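Side-chain contacts in soluble epoxide hydrolase (Bacillus megaterium, PDB 4INZ), which belongs to the alpha/beta hydrolase superfamily, enzymes built round a mixed, mostly parallel beta-sheet flanked by helices: residues K20-V25 with Y75-K80; D64-A69 with L103-C108. The protein carries 1 engineered substitution. All blocks are in the same frame, centred on the assembly; numbering follows the deposited sequence.

How the interactions relate
Both contacts touch the same mixed eight-stranded sheet of the alpha/beta hydrolase fold. Interaction 1 lies at its antiparallel end, where outermost strand 20-25 meets the loop between strand 66-70 and helix 89-102. Interaction 2 joins strand 66-70 to the loop between helix 89-102 and strand 108-112. Along the chain the segments alternate, in the order 20-25, 64-69, 75-80 and 103-108. Both contacts involve the connection from strand 66-70 through helix 89-102: interaction 1 its loop before the helix, interaction 2 the strand and the loop after the helix. The centres are about 17 Å apart, yet the two sites touch: I23 CD1 lies 3.8 Å from L103 N, a packing contact between the edge strand and the residue just after helix 89-102.

Interaction 1 (K20-V25 with Y75-K80); sequences KQYINV and YNLSEK
Y22, on the outermost strand 20-25 of the alpha/beta hydrolase sheet, reaches across to L77 in a type II' beta turn of the loop following strand 66-70. The turn runs from Y75 to S78. Its evidence is the S78 N to Y75 O hydrogen bond of 2.9 Å, together with the positive phi of N76.

A single hydrogen bond carries the polar part of the contact: Y22 OH donates to L77 O over 3.0 Å. The donor stands well above the carbonyl plane, 38° out of it, and therefore does not follow a lone-pair direction. L77 O itself lies at the edge of the tyrosine ring, near the ring plane.

The apolar part is small and uses the same end of the ring. L77 directs CB at the strand, and this atom sits 4.1 Å from Y22 CZ, while the two side chains cross at about a right angle. CG of Y22 is anti to the carbonyl carbon (chi1 -74°), and in this setting the hydroxyl end and the CE1 edge of the ring are what meet L77. Both residues are exposed, making this a surface contact, and both also touch a crystal neighbour.

Outside the pair, S78 OG bonds to D71 O and to H31 N of strand 28-36, and H31 also packs edge-to-face with the Y22 ring. The turn is thus tied to the second strand as well as to the first.

Within the loop, K80 folds its ammonium group back over the turn. NZ donates to S78 O at 2.8 Å, where the C=O...N angle is 155°, and makes a weak bond to N76 O at 2.9 Å.

Interaction 2 (D64-A69 with L103-C108); sequences DFHTVA and LGYSSC
The H66 and Y105 rings meet rim to rim, neither lying over the other's face: their centroids are 5.8 Å apart and their planes are inclined at 47°. At the imidazole edge, in plane, lies Y105 CZ. One imidazole face carries V68 CG2 from the same strand, 3.5 Å above the plane and displaced toward the rim. L103 CB occupies an in-plane position at the edge of the Y105 ring.

A hydrogen bond joins the rings. H66 ND1 donates to Y105 OH over 2.8 Å with an angle of 152° at the hydrogen, and the hydroxyl oxygen lies nearly in the imidazole plane. H66 CG is anti to the backbone N (chi1 -178°), a setting that carries the ring out from the strand toward the tyrosine.

Beside this polar pair is an apolar one: V68 and L103 reach toward each other tip to tip. L103 CD1 meets both valine branches, at 3.9 Å from V68 CG1 and 4.0 Å from V68 CG2.

The contact closes a beta-alpha-beta crossover, in which helix 89-102 connects strand 66-70 to strand 108-112 across the intervening strand 40-44. L40 of that strand touches both V68 and Y105. G104 ends the helix in a Schellman motif, after which Y105 turns back toward strand 66-70.

Y105 OH also bonds to G38 O. Since a carbonyl oxygen can only accept, Y105 OH probably donates to G38 O while it accepts from H66 ND1, and the two bonds together would fix the rotation of the hydroxyl.

Interaction 1 (K20-V25 with Y75-K80)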
ATOM      1  N   LYS A  20      -9.434   3.276 -18.061  1.00 45.02           N
ATOM      2  CA  LYS A  20      -9.165   4.141 -16.915  1.00 46.20           C
ATOM      3  C   LYS A  20     -10.330   5.088 -16.709  1.00 47.30           C
ATOM      4  O   LYS A  20     -10.656   5.885 -17.597  1.00 48.16           O
ATOM      5  CB  LYS A  20      -7.879   4.939 -17.121  1.00 47.05           C
ATOM      6  CG  LYS A  20      -6.696   4.080 -17.511  1.00 48.39           C
ATOM      7  CD  LYS A  20      -5.399   4.860 -17.483  1.00 51.54           C
ATOM      8  CE  LYS A  20      -4.322   4.080 -18.204  1.00 53.85           C
ATOM      9  NZ  LYS A  20      -4.444   2.628 -17.884  1.00 55.58           N
ATOM     10  N   GLN A  21     -10.959   4.997 -15.540  1.00 45.96           N
ATOM     11  CA  GLN A  21     -12.118   5.827 -15.239  1.00 47.07           C
ATOM     12  C   GLN A  21     -12.232   6.161 -13.756  1.00 44.79           C
ATOM     13  O   GLN A  21     -11.302   5.934 -12.975  1.00 39.48           O
ATOM     14  CB  GLN A  21     -13.413   5.175 -15.736  1.00 50.70           C
ATOM     15  CG  GLN A  21     -13.808   3.909 -15.001  1.00 54.75           C
ATOM     16  CD  GLN A  21     -13.274   2.651 -15.663  1.00 58.62           C
ATOM     17  OE1 GLN A  21     -13.978   1.999 -16.436  1.00 61.27           O
ATOM     18  NE2 GLN A  21     -12.027   2.301 -15.359  1.00 59.45           N
ATOM     19  N   TYR A  22     -13.392   6.696 -13.383  1.00 47.18           N
ATOM     20  CA  TYR A  22     -13.602   7.256 -12.053  1.00 47.01           C
ATOM     21  C   TYR A  22     -14.776   6.648 -11.306  1.00 48.99           C
ATOM     22  O   TYR A  22     -15.756   6.190 -11.906  1.00 51.20           O
ATOM     23  CB  TYR A  22     -13.819   8.766 -12.150  1.00 47.14           C
ATOM     24  CG  TYR A  22     -12.565   9.537 -12.448  1.00 48.85           C
ATOM     25  CD1 TYR A  22     -11.837  10.126 -11.427  1.00 49.65           C
ATOM     26  CD2 TYR A  22     -12.099   9.671 -13.750  1.00 51.41           C
ATOM     27  CE1 TYR A  22     -10.689  10.833 -11.686  1.00 50.03           C
ATOM     28  CE2 TYR A  22     -10.942  10.374 -14.019  1.00 52.77           C
ATOM     29  CZ  TYR A  22     -10.246  10.953 -12.981  1.00 53.40           C
ATOM     30  OH  TYR A  22      -9.096  11.659 -13.231  1.00 55.81           O
ATOM     31  N   ILE A  23     -14.670   6.668  -9.982  1.00 46.91           N
ATOM     32  CA  ILE A  23     -15.770   6.283  -9.115  1.00 46.59           C
ATOM     33  C   ILE A  23     -15.905   7.310  -7.993  1.00 45.63           C
ATOM     34  O   ILE A  23     -14.925   7.698  -7.362  1.00 45.45           O
ATOM     35  CB  ILE A  23     -15.594   4.848  -8.559  1.00 48.41           C
ATOM     36  CG1 ILE A  23     -16.900   4.347  -7.932  1.00 48.95           C
ATOM     37  CG2 ILE A  23     -14.416   4.771  -7.579  1.00 48.09           C
ATOM     38  CD1 ILE A  23     -16.884   2.872  -7.590  1.00 49.80           C
ATOM     39  N   ASN A  24     -17.122   7.791  -7.778  1.00 46.02           N
ATOM     40  CA  ASN A  24     -17.355   8.779  -6.740  1.00 45.95           C
ATOM     41  C   ASN A  24     -17.650   8.092  -5.419  1.00 45.29           C
ATOM     42  O   ASN A  24     -18.641   7.369  -5.287  1.00 45.03           O
ATOM     43  CB  ASN A  24     -18.512   9.710  -7.129  1.00 48.57           C
ATOM     44  CG  ASN A  24     -18.748  10.809  -6.106  1.00 51.86           C
ATOM     45  OD1 ASN A  24     -19.657  10.720  -5.282  1.00 54.11           O
ATOM     46  ND2 ASN A  24     -17.928  11.855  -6.159  1.00 52.56           N
ATOM     47  N   VAL A  25     -16.780   8.311  -4.442  1.00 44.61           N
ATOM     48  CA  VAL A  25     -16.946   7.713  -3.130  1.00 44.32           C
ATOM     49  C   VAL A  25     -16.556   8.702  -2.048  1.00 42.98           C
ATOM     50  O   VAL A  25     -15.599   9.463  -2.200  1.00 42.05           O
ATOM     51  CB  VAL A  25     -16.076   6.441  -2.956  1.00 44.51           C
ATOM     52  CG1 VAL A  25     -16.408   5.403  -4.018  1.00 44.96           C
ATOM     53  CG2 VAL A  25     -14.598   6.792  -2.985  1.00 44.35           C
ATOM     54  N   TYR A  75      -3.460  11.002  -5.021  1.00 20.97           N
ATOM     55  CA  TYR A  75      -2.509  10.426  -5.977  1.00 18.99           C
ATOM     56  C   TYR A  75      -2.963  10.476  -7.435  1.00 19.36           C
ATOM     57  O   TYR A  75      -4.138  10.250  -7.740  1.00 20.18           O
ATOM     58  CB  TYR A  75      -2.236   8.958  -5.636  1.00 17.61           C
ATOM     59  CG  TYR A  75      -1.280   8.729  -4.493  1.00 15.11           C
ATOM     60  CD1 TYR A  75      -1.708   8.821  -3.173  1.00 17.55           C
ATOM     61  CD2 TYR A  75       0.053   8.394  -4.733  1.00 16.38           C
ATOM     62  CE1 TYR A  75      -0.829   8.582  -2.118  1.00 19.03           C
ATOM     63  CE2 TYR A  75       0.926   8.159  -3.689  1.00 19.38           C
ATOM     64  CZ  TYR A  75       0.481   8.261  -2.385  1.00 18.88           C
ATOM     65  OH  TYR A  75       1.354   8.024  -1.347  1.00 20.84           O
ATOM     66  N   ASN A  76      -2.006  10.727  -8.329  1.00 19.30           N
ATOM     67  CA  ASN A  76      -2.247  10.674  -9.770  1.00 18.76           C
ATOM     68  C   ASN A  76      -3.503  11.456 -10.149  1.00 20.25           C
ATOM     69  O   ASN A  76      -3.598  12.650  -9.868  1.00 21.46           O
ATOM     70  CB  ASN A  76      -2.339   9.210 -10.235  1.00 19.09           C
ATOM     71  CG  ASN A  76      -2.293   9.061 -11.747  1.00 19.32           C
ATOM     72  OD1 ASN A  76      -1.679   9.866 -12.443  1.00 21.51           O
ATOM     73  ND2 ASN A  76      -2.955   8.030 -12.262  1.00 19.70           N
ATOM     74  N   LEU A  77      -4.469  10.785 -10.766  1.00 20.97           N
ATOM     75  CA  LEU A  77      -5.669  11.471 -11.254  1.00 21.13           C
ATOM     76  C   LEU A  77      -6.810  11.532 -10.236  1.00 24.50           C
ATOM     77  O   LEU A  77      -7.861  12.120 -10.501  1.00 26.39           O
ATOM     78  CB  LEU A  77      -6.145  10.840 -12.565  1.00 22.12           C
ATOM     79  CG  LEU A  77      -5.188  11.036 -13.748  1.00 21.91           C
ATOM     80  CD1 LEU A  77      -5.558  10.119 -14.917  1.00 25.25           C
ATOM     81  CD2 LEU A  77      -5.128  12.499 -14.202  1.00 23.49           C
ATOM     82  N   SER A  78      -6.608  10.933  -9.068  1.00 22.37           N
ATOM     83  CA  SER A  78      -7.628  11.001  -8.032  1.00 22.36           C
ATOM     84  C   SER A  78      -7.712  12.397  -7.446  1.00 23.21           C
ATOM     85  O   SER A  78      -6.739  13.146  -7.465  1.00 24.12           O
ATOM     86  CB  SER A  78      -7.363   9.965  -6.933  1.00 20.09           C
ATOM     87  OG  SER A  78      -7.636   8.669  -7.426  1.00 21.49           O
ATOM     88  N   GLU A  79      -8.885  12.737  -6.924  1.00 25.49           N
ATOM     89  CA  GLU A  79      -9.109  14.029  -6.307  1.00 27.97           C
ATOM     90  C   GLU A  79      -8.094  14.302  -5.198  1.00 26.48           C
ATOM     91  O   GLU A  79      -7.601  13.373  -4.546  1.00 24.13           O
ATOM     92  CB  GLU A  79     -10.540  14.098  -5.767  1.00 30.94           C
ATOM     93  CG  GLU A  79     -10.942  15.451  -5.234  1.00 35.67           C
ATOM     94  CD  GLU A  79     -12.449  15.639  -5.196  1.00 39.59           C
ATOM     95  OE1 GLU A  79     -13.173  14.818  -5.803  1.00 38.87           O
ATOM     96  OE2 GLU A  79     -12.907  16.611  -4.562  1.00 41.97           O
ATOM     97  N   LYS A  80      -7.783  15.581  -4.999  1.00 25.18           N
ATOM     98  CA  LYS A  80      -6.807  16.000  -4.001  1.00 27.07           C
ATOM     99  C   LYS A  80      -7.421  16.999  -3.017  1.00 30.84           C
ATOM    100  O   LYS A  80      -7.151  18.206  -3.083  1.00 31.23           O
ATOM    101  CB  LYS A  80      -5.572  16.588  -4.685  1.00 27.06           C
ATOM    102  CG  LYS A  80      -4.834  15.573  -5.570  1.00 27.96           C
ATOM    103  CD  LYS A  80      -4.030  16.244  -6.683  1.00 29.16           C
ATOM    104  CE  LYS A  80      -4.800  16.280  -8.000  1.00 26.77           C
ATOM    105  NZ  LYS A  80      -4.942  14.939  -8.651  1.00 21.90           N
TER

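Interaction 2 (D64-A69 with L103-C108)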
ATOM      1  N   ASP A  64      -9.041 -14.128 -15.040  1.00 27.17           N
ATOM      2  CA  ASP A  64      -9.804 -14.910 -14.074  1.00 27.33           C
ATOM      3  C   ASP A  64     -10.504 -14.054 -13.023  1.00 26.69           C
ATOM      4  O   ASP A  64     -11.399 -14.534 -12.318  1.00 27.96           O
ATOM      5  CB  ASP A  64      -8.893 -15.939 -13.394  1.00 30.01           C
ATOM      6  CG  ASP A  64      -8.398 -16.999 -14.359  1.00 32.45           C
ATOM      7  OD1 ASP A  64      -9.155 -17.954 -14.612  1.00 35.67           O
ATOM      8  OD2 ASP A  64      -7.262 -16.878 -14.870  1.00 32.61           O
ATOM      9  N   PHE A  65     -10.101 -12.793 -12.930  1.00 23.87           N
ATOM     10  CA  PHE A  65     -10.636 -11.870 -11.933  1.00 24.04           C
ATOM     11  C   PHE A  65     -10.941 -10.516 -12.571  1.00 23.39           C
ATOM     12  O   PHE A  65     -10.387 -10.172 -13.614  1.00 22.83           O
ATOM     13  CB  PHE A  65      -9.607 -11.627 -10.823  1.00 23.30           C
ATOM     14  CG  PHE A  65      -9.350 -12.820  -9.937  1.00 25.52           C
ATOM     15  CD1 PHE A  65      -8.329 -13.716 -10.228  1.00 24.67           C
ATOM     16  CD2 PHE A  65     -10.108 -13.022  -8.790  1.00 24.82           C
ATOM     17  CE1 PHE A  65      -8.087 -14.812  -9.401  1.00 25.46           C
ATOM     18  CE2 PHE A  65      -9.873 -14.112  -7.955  1.00 26.19           C
ATOM     19  CZ  PHE A  65      -8.862 -15.007  -8.255  1.00 26.57           C
ATOM     20  N   HIS A  66     -11.816  -9.746 -11.931  1.00 22.72           N
ATOM     21  CA  HIS A  66     -11.966  -8.338 -12.257  1.00 22.54           C
ATOM     22  C   HIS A  66     -10.902  -7.596 -11.462  1.00 22.92           C
ATOM     23  O   HIS A  66     -11.074  -7.340 -10.267  1.00 23.71           O
ATOM     24  CB  HIS A  66     -13.361  -7.830 -11.875  1.00 25.28           C
ATOM     25  CG  HIS A  66     -13.603  -6.396 -12.235  1.00 29.08           C
ATOM     26  ND1 HIS A  66     -14.685  -5.682 -11.764  1.00 29.70           N
ATOM     27  CD2 HIS A  66     -12.902  -5.541 -13.020  1.00 30.21           C
ATOM     28  CE1 HIS A  66     -14.643  -4.453 -12.245  1.00 30.41           C
ATOM     29  NE2 HIS A  66     -13.571  -4.340 -13.011  1.00 29.34           N
ATOM     30  N   THR A  67      -9.796  -7.269 -12.122  1.00 22.22           N
ATOM     31  CA  THR A  67      -8.677  -6.616 -11.450  1.00 20.37           C
ATOM     32  C   THR A  67      -8.857  -5.106 -11.474  1.00 21.06           C
ATOM     33  O   THR A  67      -8.936  -4.504 -12.540  1.00 22.88           O
ATOM     34  CB  THR A  67      -7.333  -6.972 -12.115  1.00 22.41           C
ATOM     35  OG1 THR A  67      -7.388  -6.636 -13.505  1.00 23.31           O
ATOM     36  CG2 THR A  67      -7.044  -8.462 -11.968  1.00 22.59           C
ATOM     37  N   VAL A  68      -8.921  -4.504 -10.292  1.00 19.79           N
ATOM     38  CA  VAL A  68      -9.051  -3.056 -10.161  1.00 19.83           C
ATOM     39  C   VAL A  68      -7.917  -2.505  -9.304  1.00 20.60           C
ATOM     40  O   VAL A  68      -7.722  -2.942  -8.162  1.00 20.70           O
ATOM     41  CB  VAL A  68     -10.414  -2.680  -9.522  1.00 21.92           C
ATOM     42  CG1 VAL A  68     -10.465  -1.205  -9.175  1.00 23.63           C
ATOM     43  CG2 VAL A  68     -11.560  -3.042 -10.465  1.00 22.78           C
ATOM     44  N   ALA A  69      -7.152  -1.568  -9.859  1.00 18.83           N
ATOM     45  CA  ALA A  69      -6.096  -0.906  -9.096  1.00 19.45           C
ATOM     46  C   ALA A  69      -6.471   0.553  -8.868  1.00 20.82           C
ATOM     47  O   ALA A  69      -6.602   1.330  -9.815  1.00 20.82           O
ATOM     48  CB  ALA A  69      -4.743  -1.017  -9.824  1.00 20.39           C
ATOM     49  N   LEU A 103     -18.306  -0.551  -7.020  1.00 39.10           N
ATOM     50  CA  LEU A 103     -17.985  -1.400  -8.162  1.00 38.69           C
ATOM     51  C   LEU A 103     -18.987  -2.537  -8.324  1.00 40.88           C
ATOM     52  O   LEU A 103     -18.964  -3.255  -9.325  1.00 42.35           O
ATOM     53  CB  LEU A 103     -16.575  -1.969  -8.014  1.00 36.23           C
ATOM     54  CG  LEU A 103     -15.447  -0.948  -8.138  1.00 36.13           C
ATOM     55  CD1 LEU A 103     -14.121  -1.581  -7.760  1.00 34.03           C
ATOM     56  CD2 LEU A 103     -15.396  -0.380  -9.555  1.00 38.45           C
ATOM     57  N   GLY A 104     -19.856  -2.703  -7.332  1.00 41.77           N
ATOM     58  CA  GLY A 104     -20.930  -3.677  -7.414  1.00 43.21           C
ATOM     59  C   GLY A 104     -20.694  -4.947  -6.618  1.00 44.34           C
ATOM     60  O   GLY A 104     -21.384  -5.945  -6.820  1.00 45.66           O
ATOM     61  N   TYR A 105     -19.729  -4.909  -5.702  1.00 41.80           N
ATOM     62  CA  TYR A 105     -19.350  -6.094  -4.932  1.00 38.55           C
ATOM     63  C   TYR A 105     -19.671  -5.976  -3.442  1.00 40.45           C
ATOM     64  O   TYR A 105     -19.824  -4.871  -2.914  1.00 41.81           O
ATOM     65  CB  TYR A 105     -17.857  -6.383  -5.117  1.00 35.08           C
ATOM     66  CG  TYR A 105     -17.484  -6.656  -6.550  1.00 33.56           C
ATOM     67  CD1 TYR A 105     -17.104  -5.625  -7.395  1.00 31.46           C
ATOM     68  CD2 TYR A 105     -17.524  -7.945  -7.062  1.00 33.83           C
ATOM     69  CE1 TYR A 105     -16.762  -5.870  -8.709  1.00 30.65           C
ATOM     70  CE2 TYR A 105     -17.185  -8.199  -8.375  1.00 33.69           C
ATOM     71  CZ  TYR A 105     -16.803  -7.159  -9.193  1.00 32.08           C
ATOM     72  OH  TYR A 105     -16.463  -7.411 -10.503  1.00 33.68           O
ATOM     73  N   SER A 106     -19.775  -7.124  -2.773  1.00 39.45           N
ATOM     74  CA  SER A 106     -19.934  -7.168  -1.321  1.00 39.13           C
ATOM     75  C   SER A 106     -18.652  -7.668  -0.647  1.00 37.58           C
ATOM     76  O   SER A 106     -18.519  -7.619   0.575  1.00 36.80           O
ATOM     77  CB  SER A 106     -21.124  -8.049  -0.927  1.00 43.47           C
ATOM     78  OG  SER A 106     -20.959  -9.381  -1.384  1.00 46.14           O
ATOM     79  N   SER A 107     -17.711  -8.153  -1.451  1.00 34.67           N
ATOM     80  CA  SER A 107     -16.402  -8.534  -0.935  1.00 34.00           C
ATOM     81  C   SER A 107     -15.403  -8.647  -2.073  1.00 32.28           C
ATOM     82  O   SER A 107     -15.776  -8.585  -3.246  1.00 32.53           O
ATOM     83  CB  SER A 107     -16.471  -9.852  -0.158  1.00 35.72           C
ATOM     84  OG  SER A 107     -16.829 -10.930  -1.007  1.00 37.49           O
ATOM     85  N   CYS A 108     -14.132  -8.822  -1.722  1.00 30.71           N
ATOM     86  CA  CYS A 108     -13.076  -8.882  -2.714  1.00 27.18           C
ATOM     87  C   CYS A 108     -11.863  -9.639  -2.193  1.00 25.40           C
ATOM     88  O   CYS A 108     -11.771  -9.961  -1.009  1.00 26.60           O
ATOM     89  CB  CYS A 108     -12.644  -7.465  -3.103  1.00 26.41           C
ATOM     90  SG  CYS A 108     -11.761  -6.541  -1.798  1.00 26.39           S
TER